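Local coordinates for protein prenylcyclase (Actinoplanes teichomyceticus, PDB 6IJ1) that probably cyclises or transfers prenyl groups, as a terpene cyclase or prenyltransferase-like enzyme, at residues P198-T202 / W225-R229. Coordinates in Å, arbitrary orientation, origin at the centre of the assembly. Residues are numbered along the deposited sequence.
Sequences PELST and WAAGR
A salt bridge and a tryptophan side chain join two consecutive helices here, the start of helix 198-209 and the last turn of helix 216-229. The two segments run roughly antiparallel, at 146°, with axes 11.6 Å apart at closest approach; Glu199 and Ala226 give the nearest CA pair, 7.4 Å. So wide a gap needs long side chains, and Trp225 fills it: with chi1 t and chi2 near 85°, its six-membered ring reaches across to Pro198 (CG to Trp225 CZ2, 4.1 Å), Glu199 (CG to Trp225 CH2, 3.8 Å) and Thr202 (OG1 to Trp225 CZ3, 3.9 Å). Proline suits the first turn, where its missing amide proton costs no helical bond, and Pro198 O accepts from both Thr202 N (3.0 Å) and Thr202 OG1 (2.8 Å). Threonine fits against the indole because this hydroxyl, also bonded to Trp190 N, is satisfied. Antiparallel helical hairpins build the alpha-alpha barrels of class II terpene cyclases and protein prenyltransferase beta subunits, consistent with this largely helical chain; helix 246-256 covers Glu199 and Ala226 through Leu251, Ala255 and Val256. Beside the indole, Arg229, m at chi1, chi2 and chi3, brings its guanidinium edge to the carboxylate: Arg229 NE and NH2 donate to Glu199 OE2 at 2.7 and 2.6 Å, balancing the charge of a buried glutamate held m, p. Water 1 donates to Glu199 OE1 at 2.8 Å and weakly accepts from Arg229 NH2 at 3.4 Å.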
loop_
_atom_site.group_PDB
_atom_site.type_symbol
_atom_site.label_atom_id
_atom_site.label_comp_id
_atom_site.label_asym_id
_atom_site.label_seq_id
_atom_site.Cartn_x
_atom_site.Cartn_y
_atom_site.Cartn_z
ATOM N N PRO A 198 -1.343 11.387 2.002
ATOM C CA PRO A 198 0.045 11.161 2.438
ATOM C C PRO A 198 0.119 10.275 3.656
ATOM O O PRO A 198 1.227 9.787 3.969
ATOM C CB PRO A 198 0.549 12.573 2.737
ATOM C CG PRO A 198 -0.692 13.348 3.112
ATOM C CD PRO A 198 -1.751 12.785 2.134
ATOM N N GLU A 199 -1.010 10.033 4.344
ATOM C CA GLU A 199 -0.983 9.012 5.382
ATOM C C GLU A 199 -0.512 7.658 4.860
ATOM O O GLU A 199 0.016 6.863 5.637
ATOM C CB GLU A 199 -2.385 8.855 5.993
ATOM C CG GLU A 199 -2.891 10.106 6.806
ATOM C CD GLU A 199 -3.426 11.236 5.945
ATOM O OE1 GLU A 199 -3.404 11.193 4.699
ATOM O OE2 GLU A 199 -3.836 12.255 6.570
ATOM N N LEU A 200 -0.759 7.328 3.584
ATOM C CA LEU A 200 -0.349 6.029 3.082
ATOM C C LEU A 200 1.160 5.922 3.021
ATOM O O LEU A 200 1.714 4.977 3.611
ATOM C CB LEU A 200 -1.021 5.810 1.716
ATOM C CG LEU A 200 -0.698 4.541 0.926
ATOM C CD1 LEU A 200 0.791 4.488 0.277
ATOM C CD2 LEU A 200 -0.982 3.296 1.738
ATOM N N SER A 201 1.838 6.875 2.357
ATOM C CA SER A 201 3.303 6.792 2.288
ATOM C C SER A 201 3.904 6.884 3.676
ATOM O O SER A 201 4.871 6.193 3.997
ATOM C CB SER A 201 3.827 7.907 1.381
ATOM O OG SER A 201 3.044 9.124 1.610
ATOM N N THR A 202 3.294 7.707 4.544
ATOM C CA THR A 202 3.865 7.900 5.886
ATOM C C THR A 202 3.773 6.639 6.721
ATOM O O THR A 202 4.759 6.243 7.416
ATOM C CB THR A 202 3.169 9.101 6.573
ATOM O OG1 THR A 202 3.375 10.234 5.740
ATOM C CG2 THR A 202 3.749 9.372 7.981
ATOM N N TRP A 225 3.326 14.105 13.401
ATOM C CA TRP A 225 2.505 14.610 12.300
ATOM C C TRP A 225 1.167 13.873 12.265
ATOM O O TRP A 225 0.078 14.494 12.160
ATOM C CB TRP A 225 3.264 14.424 10.981
ATOM C CG TRP A 225 2.420 14.733 9.786
ATOM C CD1 TRP A 225 2.207 15.960 9.227
ATOM C CD2 TRP A 225 1.695 13.784 8.991
ATOM N NE1 TRP A 225 1.358 15.858 8.130
ATOM C CE2 TRP A 225 1.017 14.532 7.996
ATOM C CE3 TRP A 225 1.489 12.409 9.057
ATOM C CZ2 TRP A 225 0.174 13.922 7.036
ATOM C CZ3 TRP A 225 0.658 11.784 8.071
ATOM C CH2 TRP A 225 0.060 12.550 7.062
ATOM N N ALA A 226 1.221 12.549 12.337
ATOM C CA ALA A 226 0.008 11.734 12.216
ATOM C C ALA A 226 -0.940 11.991 13.373
ATOM O O ALA A 226 -2.163 12.006 13.169
ATOM C CB ALA A 226 0.372 10.244 12.117
ATOM N N ALA A 227 -0.416 12.158 14.608
ATOM C CA ALA A 227 -1.325 12.356 15.723
ATOM C C ALA A 227 -2.120 13.636 15.551
ATOM O O ALA A 227 -3.297 13.694 15.940
ATOM C CB ALA A 227 -0.518 12.384 17.043
ATOM N N GLY A 228 -1.523 14.660 14.940
ATOM C CA GLY A 228 -2.215 15.917 14.700
ATOM C C GLY A 228 -3.291 15.838 13.639
ATOM O O GLY A 228 -4.109 16.772 13.542
ATOM N N ARG A 229 -3.268 14.778 12.804
ATOM C CA ARG A 229 -4.266 14.576 11.737
ATOM C C ARG A 229 -5.554 13.991 12.276
ATOM O O ARG A 229 -6.593 14.074 11.603
ATOM C CB ARG A 229 -3.708 13.623 10.652
ATOM C CG ARG A 229 -2.376 14.031 9.948
ATOM C CD ARG A 229 -2.580 15.115 8.961
ATOM N NE ARG A 229 -3.336 14.582 7.824
ATOM C CZ ARG A 229 -4.481 15.117 7.331
ATOM N NH1 ARG A 229 -4.978 16.269 7.808
ATOM N NH2 ARG A 229 -5.118 14.542 6.305
HETATM O O HOH W 1 -5.302 12.777 3.450
#